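Local coordinates for protein inositol-3-phosphate synthase (Caenorhabditis elegans, PDB 1VKO) that binds nicotinamide-adenine-dinucleotide as a member of the inositol-phosphate synthase family, built round a Rossmann-type domain in a four-chain assembly, at residues 231-234 with 235-239; 96-100 with 101-105; 497-500 with 501-504; 521-524 with 525-528. One frame throughout, in Å; residues are numbered along the deposited sequence.

Interaction 1 of 4, residues 231-234 with 235-239; sequences IRKF and KQEHE
Phe234 and His238 lie one helical turn apart, and the phenyl side chain can be traced outward from the backbone. CG is placed anti to the backbone N (chi1 -180°), which carries the ring along the helix toward the following turn. CB, CG and CD2 remain beside the backbone N of Lys235. Farther out, CD1 reaches the imidazole, and Phe234 CE1 lies 3.9 Å from His238 ND1 and 4.0 Å from His238 CE1. With centroids 5.4 Å apart and planes inclined at 68°, the rings form an oblique aromatic pair. The Phe234 side chain also packs on Leu80, Ile155 and Ser157, on strands 77-82 and 154-159, so helix 220-238 lies here against the parallel sheet of the Rossmann-type domain. Phe234 O approaches the imidazole at its edge, near the ring plane, and also accepts His238 N at 3.2 Å. The contact buries His238 ND1, which has no polar partner in the model. Glu239 then takes a positive phi of 64°, and its N makes weak bonds to Lys235 O and Gln236 O, a Schellman motif ending the helix. On another flank the extended Lys233 chain crosses Glu237 at a slant, but NZ stays 5.3 Å from Glu237 OE1, too far for a salt bridge; Arg232 NE forms a salt bridge with Glu292.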
loop_
_atom_site.group_PDB
_atom_site.type_symbol
_atom_site.label_atom_id
_atom_site.label_comp_id
_atom_site.label_asym_id
_atom_site.label_seq_id
_atom_site.Cartn_x
_atom_site.Cartn_y
_atom_site.Cartn_z
ATOM N N ILE A 231 -47.428 -3.065 9.159
ATOM C CA ILE A 231 -46.935 -2.003 10.034
ATOM C C ILE A 231 -47.856 -1.765 11.217
ATOM O O ILE A 231 -47.384 -1.682 12.350
ATOM C CB ILE A 231 -46.752 -0.703 9.223
ATOM C CG1 ILE A 231 -45.581 -0.869 8.242
ATOM C CG2 ILE A 231 -46.556 0.498 10.162
ATOM C CD1 ILE A 231 -45.500 0.203 7.222
ATOM N N ARG A 232 -49.164 -1.659 10.948
ATOM C CA ARG A 232 -50.146 -1.383 11.991
ATOM C C ARG A 232 -50.126 -2.450 13.061
ATOM O O ARG A 232 -50.239 -2.138 14.237
ATOM C CB ARG A 232 -51.559 -1.338 11.436
ATOM C CG ARG A 232 -51.852 -0.231 10.491
ATOM C CD ARG A 232 -53.338 -0.087 10.237
ATOM N NE ARG A 232 -53.656 -0.008 8.804
ATOM C CZ ARG A 232 -54.039 -1.028 8.044
ATOM N NH1 ARG A 232 -54.173 -2.253 8.545
ATOM N NH2 ARG A 232 -54.304 -0.813 6.772
ATOM N N LYS A 233 -49.999 -3.704 12.644
ATOM C CA LYS A 233 -50.027 -4.827 13.577
ATOM C C LYS A 233 -48.768 -4.852 14.432
ATOM O O LYS A 233 -48.811 -5.214 15.596
ATOM C CB LYS A 233 -50.209 -6.143 12.816
ATOM C CG LYS A 233 -49.872 -7.397 13.617
ATOM C CD LYS A 233 -50.099 -8.636 12.778
ATOM C CE LYS A 233 -49.233 -9.777 13.260
ATOM N NZ LYS A 233 -49.374 -10.916 12.320
ATOM N N PHE A 234 -47.645 -4.460 13.842
ATOM C CA PHE A 234 -46.397 -4.377 14.560
ATOM C C PHE A 234 -46.550 -3.290 15.622
ATOM O O PHE A 234 -46.198 -3.497 16.778
ATOM C CB PHE A 234 -45.267 -4.050 13.551
ATOM C CG PHE A 234 -43.902 -3.936 14.159
ATOM C CD1 PHE A 234 -43.269 -5.037 14.712
ATOM C CD2 PHE A 234 -43.238 -2.713 14.169
ATOM C CE1 PHE A 234 -41.986 -4.912 15.276
ATOM C CE2 PHE A 234 -41.972 -2.583 14.714
ATOM C CZ PHE A 234 -41.342 -3.684 15.265
ATOM N N LYS A 235 -47.058 -2.130 15.206
ATOM C CA LYS A 235 -47.275 -0.996 16.097
ATOM C C LYS A 235 -48.256 -1.382 17.216
ATOM O O LYS A 235 -47.984 -1.123 18.375
ATOM C CB LYS A 235 -47.801 0.210 15.319
ATOM C CG LYS A 235 -48.052 1.456 16.169
ATOM C CD LYS A 235 -49.280 2.222 15.646
ATOM C CE LYS A 235 -49.091 3.753 15.642
ATOM N NZ LYS A 235 -48.463 4.311 16.887
ATOM N N GLN A 236 -49.371 -2.011 16.859
ATOM C CA GLN A 236 -50.317 -2.585 17.842
ATOM C C GLN A 236 -49.678 -3.642 18.764
ATOM O O GLN A 236 -49.678 -3.487 19.987
ATOM C CB GLN A 236 -51.516 -3.212 17.140
ATOM C CG GLN A 236 -52.432 -2.230 16.409
ATOM C CD GLN A 236 -53.709 -2.910 15.863
ATOM O OE1 GLN A 236 -54.431 -3.582 16.613
ATOM N NE2 GLN A 236 -53.981 -2.730 14.564
ATOM N N GLU A 237 -49.148 -4.711 18.170
ATOM C CA GLU A 237 -48.638 -5.869 18.917
ATOM C C GLU A 237 -47.566 -5.529 19.974
ATOM O O GLU A 237 -47.369 -6.282 20.940
ATOM C CB GLU A 237 -48.106 -6.900 17.921
ATOM C CG GLU A 237 -47.425 -8.123 18.504
ATOM C CD GLU A 237 -46.585 -8.865 17.472
ATOM O OE1 GLU A 237 -46.696 -8.564 16.248
ATOM O OE2 GLU A 237 -45.798 -9.748 17.894
ATOM N N HIS A 238 -46.863 -4.410 19.802
ATOM C CA HIS A 238 -45.872 -4.002 20.812
ATOM C C HIS A 238 -46.185 -2.623 21.377
ATOM O O HIS A 238 -45.437 -2.106 22.189
ATOM C CB HIS A 238 -44.440 -4.013 20.266
ATOM C CG HIS A 238 -43.948 -5.359 19.834
ATOM N ND1 HIS A 238 -43.925 -5.751 18.514
ATOM C CD2 HIS A 238 -43.413 -6.384 20.539
ATOM C CE1 HIS A 238 -43.419 -6.967 18.423
ATOM N NE2 HIS A 238 -43.097 -7.373 19.638
ATOM N N GLU A 239 -47.271 -2.016 20.926
ATOM C CA GLU A 239 -47.788 -0.823 21.576
ATOM C C GLU A 239 -46.767 0.311 21.463
ATOM O O GLU A 239 -46.488 1.032 22.427
ATOM C CB GLU A 239 -48.119 -1.150 23.040
ATOM C CG GLU A 239 -49.476 -0.678 23.502
ATOM C CD GLU A 239 -50.071 -1.636 24.523
ATOM O OE1 GLU A 239 -49.436 -1.889 25.574
ATOM O OE2 GLU A 239 -51.173 -2.153 24.252
#

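Interaction 2 of 4, residues 96-100 with 101-105; sequences IFANQ and YAMTW
Tyr101 N bonds to Phe97 O at 3.0 Å as a last helical hydrogen bond, after which Met103 N reaches back to Ala98 O, also at 3.0 Å and nearly straight (170°). Between them Ala102, with phi at 52°, adds a weak bond from its N to Asn99 O, completing a Schellman motif. The side chains follow the turn. The Tyr101 ring is set with CG anti to its own carbonyl carbon (chi1 -65°), which brings its edge to the helix: CD1 is 3.2 Å from Phe97 O, in the ring plane. Gln100 passes obliquely by the same ring, its OE1 4.1 Å from Tyr101 CE1 and its amide almost perpendicular to the phenol plane, while NE2 bonds to Asn152 O. This is where helix 87-100, which follows strand 77-82 of the Rossmann-type sheet, gives way to the short hairpin of strands 104-107 and 110-113. Met103 turns its extended chain back along the last helical turn; its CG is 3.7 Å from Ala98 CA and its CE 4.2 Å from Phe97 O. The Phe97 and Tyr101 rings meet only loosely with each other, at 4.5 Å from Phe97 CD1 to Tyr101 CE1, but each also meets Phe187 of helix 178-188. Met426 of the second subunit packs on Ala98 and Asn99.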
loop_
_atom_site.group_PDB
_atom_site.type_symbol
_atom_site.label_atom_id
_atom_site.label_comp_id
_atom_site.label_asym_id
_atom_site.label_seq_id
_atom_site.Cartn_x
_atom_site.Cartn_y
_atom_site.Cartn_z
ATOM N N ILE A 96 -27.719 -6.421 18.912
ATOM C CA ILE A 96 -28.626 -5.923 19.988
ATOM C C ILE A 96 -28.763 -6.978 21.081
ATOM O O ILE A 96 -28.508 -6.719 22.265
ATOM C CB ILE A 96 -29.993 -5.423 19.387
ATOM C CG1 ILE A 96 -29.749 -4.166 18.528
ATOM C CG2 ILE A 96 -30.955 -5.022 20.416
ATOM C CD1 ILE A 96 -30.904 -3.776 17.624
ATOM N N PHE A 97 -29.106 -8.189 20.685
ATOM C CA PHE A 97 -29.219 -9.297 21.643
ATOM C C PHE A 97 -27.911 -9.489 22.356
ATOM O O PHE A 97 -27.867 -9.654 23.561
ATOM C CB PHE A 97 -29.566 -10.588 20.911
ATOM C CG PHE A 97 -31.021 -10.704 20.553
ATOM C CD1 PHE A 97 -32.019 -10.376 21.491
ATOM C CD2 PHE A 97 -31.404 -11.167 19.303
ATOM C CE1 PHE A 97 -33.360 -10.485 21.157
ATOM C CE2 PHE A 97 -32.750 -11.299 18.971
ATOM C CZ PHE A 97 -33.726 -10.951 19.883
ATOM N N ALA A 98 -26.832 -9.459 21.581
ATOM C CA ALA A 98 -25.527 -9.750 22.081
ATOM C C ALA A 98 -25.158 -8.726 23.120
ATOM O O ALA A 98 -24.609 -9.085 24.158
ATOM C CB ALA A 98 -24.540 -9.768 20.946
ATOM N N ASN A 99 -25.459 -7.452 22.869
ATOM C CA ASN A 99 -25.246 -6.414 23.910
ATOM C C ASN A 99 -26.198 -6.478 25.119
ATOM O O ASN A 99 -25.798 -6.161 26.233
ATOM C CB ASN A 99 -25.248 -5.010 23.317
ATOM C CG ASN A 99 -23.970 -4.691 22.605
ATOM O OD1 ASN A 99 -23.074 -4.037 23.162
ATOM N ND2 ASN A 99 -23.863 -5.149 21.357
ATOM N N GLN A 100 -27.443 -6.873 24.900
ATOM C CA GLN A 100 -28.406 -7.051 25.998
ATOM C C GLN A 100 -27.908 -8.064 27.016
ATOM O O GLN A 100 -27.968 -7.822 28.224
ATOM C CB GLN A 100 -29.745 -7.510 25.452
ATOM C CG GLN A 100 -30.628 -6.410 24.881
ATOM C CD GLN A 100 -31.819 -6.961 24.118
ATOM O OE1 GLN A 100 -31.779 -8.087 23.641
ATOM N NE2 GLN A 100 -32.866 -6.146 23.953
ATOM N N TYR A 101 -27.369 -9.183 26.529
ATOM C CA TYR A 101 -26.870 -10.246 27.394
ATOM C C TYR A 101 -25.380 -10.211 27.662
ATOM O O TYR A 101 -24.843 -11.131 28.285
ATOM C CB TYR A 101 -27.245 -11.591 26.801
ATOM C CG TYR A 101 -28.738 -11.774 26.786
ATOM C CD1 TYR A 101 -29.496 -11.354 25.702
ATOM C CD2 TYR A 101 -29.398 -12.325 27.882
ATOM C CE1 TYR A 101 -30.874 -11.499 25.694
ATOM C CE2 TYR A 101 -30.788 -12.484 27.883
ATOM C CZ TYR A 101 -31.510 -12.061 26.789
ATOM O OH TYR A 101 -32.864 -12.208 26.773
ATOM N N ALA A 102 -24.703 -9.167 27.179
ATOM C CA ALA A 102 -23.267 -9.023 27.385
ATOM C C ALA A 102 -22.478 -10.276 26.981
ATOM O O ALA A 102 -21.617 -10.767 27.727
ATOM C CB ALA A 102 -22.994 -8.654 28.829
ATOM N N MET A 103 -22.747 -10.774 25.775
ATOM C CA MET A 103 -22.099 -11.992 25.296
ATOM C C MET A 103 -20.621 -11.802 25.019
ATOM O O MET A 103 -20.184 -10.745 24.537
ATOM C CB MET A 103 -22.822 -12.579 24.088
ATOM C CG MET A 103 -24.361 -12.559 24.187
ATOM S SD MET A 103 -25.178 -13.649 23.006
ATOM C CE MET A 103 -26.859 -13.686 23.573
ATOM N N THR A 104 -19.845 -12.827 25.364
ATOM C CA THR A 104 -18.430 -12.841 25.077
ATOM C C THR A 104 -18.129 -14.025 24.184
ATOM O O THR A 104 -18.934 -14.927 24.062
ATOM C CB THR A 104 -17.585 -12.946 26.377
ATOM O OG1 THR A 104 -18.209 -13.838 27.284
ATOM C CG2 THR A 104 -17.563 -11.634 27.150
ATOM N N TRP A 105 -16.966 -14.007 23.538
ATOM C CA TRP A 105 -16.524 -15.190 22.795
ATOM C C TRP A 105 -15.005 -15.321 22.934
ATOM O O TRP A 105 -14.324 -14.303 23.110
ATOM C CB TRP A 105 -17.008 -15.144 21.324
ATOM C CG TRP A 105 -16.664 -13.881 20.595
ATOM C CD1 TRP A 105 -15.631 -13.708 19.743
ATOM C CD2 TRP A 105 -17.343 -12.607 20.678
ATOM N NE1 TRP A 105 -15.603 -12.415 19.276
ATOM C CE2 TRP A 105 -16.652 -11.717 19.816
ATOM C CE3 TRP A 105 -18.469 -12.128 21.391
ATOM C CZ2 TRP A 105 -17.022 -10.356 19.657
ATOM C CZ3 TRP A 105 -18.868 -10.797 21.216
ATOM C CH2 TRP A 105 -18.119 -9.912 20.352
#

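Interaction 3 of 4, residues 497-500 with 501-504; sequences AFMR and QFST
At the start of helix 498-513 the N-cap residue Ala497 offers its O to Gln501 N (3.1 Å), which also makes a weak, bent bond (122°) to Phe498 O. The next three residues repeat the pattern: Phe502 N bonds to Phe498 O, Ser503 N to Met499 O, and Thr504 N to Arg500 O at 3.2 Å. Two hydroxyls come close to Arg500 O, and one of them also to Met499 O. Ser503 OG, held between its own N and carbonyl carbon (chi1 46°), lies 3.3 Å from both Met499 O and Arg500 O, so its one proton cannot be assigned to either. Thr504 OG1 is 3.1 Å from Arg500 O, but its stronger partner is Asp520 O of the second subunit, and the proton is not settled. The extended Gln501 chain runs back along the first turn, OE1 coming 3.2 Å from Phe498 CA, and both amide ends are used outside: OE1 by Lys326 NZ, NE2 by Ser495 O. Arg500 NE forms a salt bridge with Asp338 on helix 329-342. Apolar contact is slight: Met499 CE rests 3.9 Å from Phe502 CD2, the chains side by side. Phe498 meets Phe339 of the second subunit edge-to-face. Since Lys326 lines the pyrophosphate pocket, the Gln501 amide is a second-shell partner of that site, and a donor at OE1 with an acceptor at NE2 is consistent with its modelled orientation.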
loop_
_atom_site.group_PDB
_atom_site.type_symbol
_atom_site.label_atom_id
_atom_site.label_comp_id
_atom_site.label_asym_id
_atom_site.label_seq_id
_atom_site.Cartn_x
_atom_site.Cartn_y
_atom_site.Cartn_z
ATOM N N ALA A 497 -18.969 16.828 3.639
ATOM C CA ALA A 497 -17.755 16.635 4.418
ATOM C C ALA A 497 -18.102 16.215 5.835
ATOM O O ALA A 497 -18.689 16.985 6.604
ATOM C CB ALA A 497 -16.901 17.881 4.400
ATOM N N PHE A 498 -17.718 14.985 6.163
ATOM C CA PHE A 498 -18.138 14.302 7.385
ATOM C C PHE A 498 -17.980 15.105 8.667
ATOM O O PHE A 498 -18.940 15.253 9.414
ATOM C CB PHE A 498 -17.422 12.953 7.522
ATOM C CG PHE A 498 -17.649 12.264 8.856
ATOM C CD1 PHE A 498 -18.749 11.423 9.047
ATOM C CD2 PHE A 498 -16.758 12.444 9.908
ATOM C CE1 PHE A 498 -18.961 10.774 10.274
ATOM C CE2 PHE A 498 -16.965 11.793 11.136
ATOM C CZ PHE A 498 -18.067 10.960 11.319
ATOM N N MET A 499 -16.781 15.604 8.944
ATOM C CA MET A 499 -16.579 16.293 10.214
ATOM C C MET A 499 -17.481 17.538 10.314
ATOM O O MET A 499 -17.946 17.911 11.397
ATOM C CB MET A 499 -15.084 16.577 10.471
ATOM C CG MET A 499 -14.225 15.289 10.748
ATOM S SD MET A 499 -14.762 14.208 12.140
ATOM C CE MET A 499 -14.813 15.358 13.536
ATOM N N ARG A 500 -17.799 18.126 9.169
ATOM C CA ARG A 500 -18.706 19.251 9.127
ATOM C C ARG A 500 -20.148 18.806 9.478
ATOM O O ARG A 500 -20.915 19.545 10.131
ATOM C CB ARG A 500 -18.618 19.913 7.750
ATOM C CG ARG A 500 -17.171 20.191 7.270
ATOM C CD ARG A 500 -16.716 21.658 7.347
ATOM N NE ARG A 500 -15.629 21.954 6.402
ATOM C CZ ARG A 500 -14.429 22.463 6.725
ATOM N NH1 ARG A 500 -14.122 22.769 7.985
ATOM N NH2 ARG A 500 -13.524 22.674 5.771
ATOM N N GLN A 501 -20.487 17.583 9.066
ATOM C CA GLN A 501 -21.806 16.998 9.302
ATOM C C GLN A 501 -21.988 16.606 10.758
ATOM O O GLN A 501 -23.110 16.511 11.270
ATOM C CB GLN A 501 -22.001 15.753 8.420
ATOM C CG GLN A 501 -22.121 15.999 6.913
ATOM C CD GLN A 501 -21.883 14.720 6.130
ATOM O OE1 GLN A 501 -21.163 13.848 6.600
ATOM N NE2 GLN A 501 -22.513 14.588 4.959
ATOM N N PHE A 502 -20.870 16.329 11.404
ATOM C CA PHE A 502 -20.820 15.938 12.797
ATOM C C PHE A 502 -20.996 17.172 13.685
ATOM O O PHE A 502 -21.712 17.122 14.691
ATOM C CB PHE A 502 -19.493 15.216 13.046
ATOM C CG PHE A 502 -19.203 14.902 14.487
ATOM C CD1 PHE A 502 -19.775 13.796 15.109
ATOM C CD2 PHE A 502 -18.286 15.678 15.209
ATOM C CE1 PHE A 502 -19.486 13.489 16.450
ATOM C CE2 PHE A 502 -17.985 15.376 16.548
ATOM C CZ PHE A 502 -18.589 14.272 17.157
ATOM N N SER A 503 -20.373 18.288 13.312
ATOM C CA SER A 503 -20.551 19.495 14.103
ATOM C C SER A 503 -21.941 20.068 13.993
ATOM O O SER A 503 -22.432 20.663 14.953
ATOM C CB SER A 503 -19.438 20.534 13.909
ATOM O OG SER A 503 -19.106 20.746 12.553
ATOM N N THR A 504 -22.621 19.824 12.875
ATOM C CA THR A 504 -24.051 20.178 12.753
ATOM C C THR A 504 -24.846 19.438 13.832
ATOM O O THR A 504 -25.602 20.045 14.588
ATOM C CB THR A 504 -24.577 19.798 11.385
ATOM O OG1 THR A 504 -23.848 20.516 10.368
ATOM C CG2 THR A 504 -25.986 20.263 11.210
#

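Interaction 4 of 4, residues 521-524 with 525-528; sequences MQIE and FFTQ
Gln522 CB lies over one face of the Phe525 ring, 4.1 Å from its centroid and 27° off the normal, a CH-pi contact. The Gln522 side chain runs alongside the ring, pointing the same way, with OE1 (hydrogen-bonded to Gln137 NE2) 3.5 Å from Phe525 CE2 and the amide inclined to the ring by 59°. Phe526 has Ile523 over one face. Ile523 CA sits 4.1 Å from the centroid of the Phe526 ring, and Ile523 O stands above the same face, over its centre. Ile523 CG1 closes on the ring at 3.4 Å from Phe526 CE2, the two side chains crossing at about a right angle. The ring folds back this way because Phe526 CG lies between the backbone N and carbonyl carbon (chi1 49°). The backbone supplies the frame: an inverse gamma turn centred on Gln522 leads into a 3-10 turn, in which Phe526 N bonds to Ile523 O at 3.2 Å from well above the carbonyl plane. Thr527 OG1 also approaches Ile523 O, at a doubtfully short 2.5 Å, and bonds to Tyr66 OH of the second subunit. Within its own chain the loop, which follows helix 498-513, rests on strand 125-131, where Phe525 meets Tyr130 edge-to-face; Phe526 meets Phe472 of the second subunit edge-to-face, and Tyr66 and Tyr463 of that subunit, on strands 56-71 and 461-464, touch the loop.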
loop_
_atom_site.group_PDB
_atom_site.type_symbol
_atom_site.label_atom_id
_atom_site.label_comp_id
_atom_site.label_asym_id
_atom_site.label_seq_id
_atom_site.Cartn_x
_atom_site.Cartn_y
_atom_site.Cartn_z
ATOM N N MET A 521 -13.038 27.711 19.409
ATOM C CA MET A 521 -12.050 28.763 19.526
ATOM C C MET A 521 -11.964 29.159 20.968
ATOM O O MET A 521 -12.623 30.107 21.390
ATOM C CB MET A 521 -12.422 29.988 18.703
ATOM C CG MET A 521 -11.363 31.077 18.797
ATOM S SD MET A 521 -11.900 32.706 18.251
ATOM C CE MET A 521 -13.046 33.074 19.600
ATOM N N GLN A 522 -11.139 28.448 21.726
ATOM C CA GLN A 522 -11.020 28.689 23.152
ATOM C C GLN A 522 -10.030 29.804 23.389
ATOM O O GLN A 522 -8.889 29.571 23.745
ATOM C CB GLN A 522 -10.606 27.418 23.865
ATOM C CG GLN A 522 -11.367 26.252 23.367
ATOM C CD GLN A 522 -11.134 25.054 24.195
ATOM O OE1 GLN A 522 -10.315 24.205 23.850
ATOM N NE2 GLN A 522 -11.823 24.980 25.320
ATOM N N ILE A 523 -10.497 31.028 23.190
ATOM C CA ILE A 523 -9.658 32.209 23.252
ATOM C C ILE A 523 -9.176 32.504 24.714
ATOM O O ILE A 523 -8.228 33.276 24.918
ATOM C CB ILE A 523 -10.396 33.391 22.511
ATOM C CG1 ILE A 523 -9.465 34.564 22.191
ATOM C CG2 ILE A 523 -11.710 33.784 23.240
ATOM C CD1 ILE A 523 -10.085 35.719 21.393
ATOM N N GLU A 524 -9.782 31.837 25.709
ATOM C CA GLU A 524 -9.380 32.002 27.112
ATOM C C GLU A 524 -7.927 31.667 27.303
ATOM O O GLU A 524 -7.346 32.079 28.320
ATOM C CB GLU A 524 -10.050 31.024 28.086
ATOM C CG GLU A 524 -11.517 30.801 27.988
ATOM C CD GLU A 524 -11.822 29.681 27.049
ATOM O OE1 GLU A 524 -11.699 29.938 25.844
ATOM O OE2 GLU A 524 -12.194 28.588 27.519
ATOM N N PHE A 525 -7.369 30.859 26.390
ATOM C CA PHE A 525 -6.027 30.312 26.592
ATOM C C PHE A 525 -4.902 31.264 26.197
ATOM O O PHE A 525 -3.746 31.039 26.524
ATOM C CB PHE A 525 -5.859 29.016 25.812
ATOM C CG PHE A 525 -6.778 27.938 26.220
ATOM C CD1 PHE A 525 -7.376 27.935 27.484
ATOM C CD2 PHE A 525 -7.016 26.878 25.362
ATOM C CE1 PHE A 525 -8.208 26.899 27.876
ATOM C CE2 PHE A 525 -7.850 25.847 25.742
ATOM C CZ PHE A 525 -8.462 25.867 27.003
ATOM N N PHE A 526 -5.234 32.296 25.450
ATOM C CA PHE A 526 -4.230 33.238 24.991
ATOM C C PHE A 526 -4.689 34.656 25.235
ATOM O O PHE A 526 -4.073 35.605 24.754
ATOM C CB PHE A 526 -3.810 33.001 23.520
ATOM C CG PHE A 526 -4.964 32.848 22.526
ATOM C CD1 PHE A 526 -5.542 31.610 22.296
ATOM C CD2 PHE A 526 -5.418 33.930 21.794
ATOM C CE1 PHE A 526 -6.570 31.454 21.374
ATOM C CE2 PHE A 526 -6.432 33.782 20.865
ATOM C CZ PHE A 526 -7.009 32.545 20.654
ATOM N N THR A 527 -5.758 34.790 26.016
ATOM C CA THR A 527 -6.221 36.109 26.458
ATOM C C THR A 527 -6.596 36.088 27.911
ATOM O O THR A 527 -6.728 35.019 28.520
ATOM C CB THR A 527 -7.473 36.559 25.692
ATOM O OG1 THR A 527 -8.487 35.569 25.821
ATOM C CG2 THR A 527 -7.236 36.674 24.202
ATOM N N GLN A 528 -6.796 37.275 28.471
ATOM C CA GLN A 528 -7.473 37.336 29.747
ATOM C C GLN A 528 -8.978 37.412 29.515
ATOM O O GLN A 528 -9.489 38.319 28.852
ATOM C CB GLN A 528 -6.952 38.459 30.648
ATOM C CG GLN A 528 -7.369 38.256 32.107
ATOM C CD GLN A 528 -7.191 39.495 32.963
ATOM O OE1 GLN A 528 -6.058 39.868 33.295
ATOM N NE2 GLN A 528 -8.309 40.134 33.332
#

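Overall arrangement
From the N terminus, the four contacts come in the order 96-105, 231-239, 497-504 and 521-528. Each is local and closes only a turn, so none encloses or crosses another. Interactions 2 and 1 both finish helices of the Rossmann-type domain with a Schellman motif, their centres about 26 Å apart. Interaction 3 instead starts a helix beside helix 329-342, about 31 Å from interaction 2 between centres and across the chain's centre from interaction 1. The tail beyond that helix carries interaction 4 outward, against strand 125-131 of its own chain, about 24 Å from interaction 3 centre to centre. Interactions 2, 3 and 4 all touch the second subunit, whereas interaction 1 touches no other chain of the assembly.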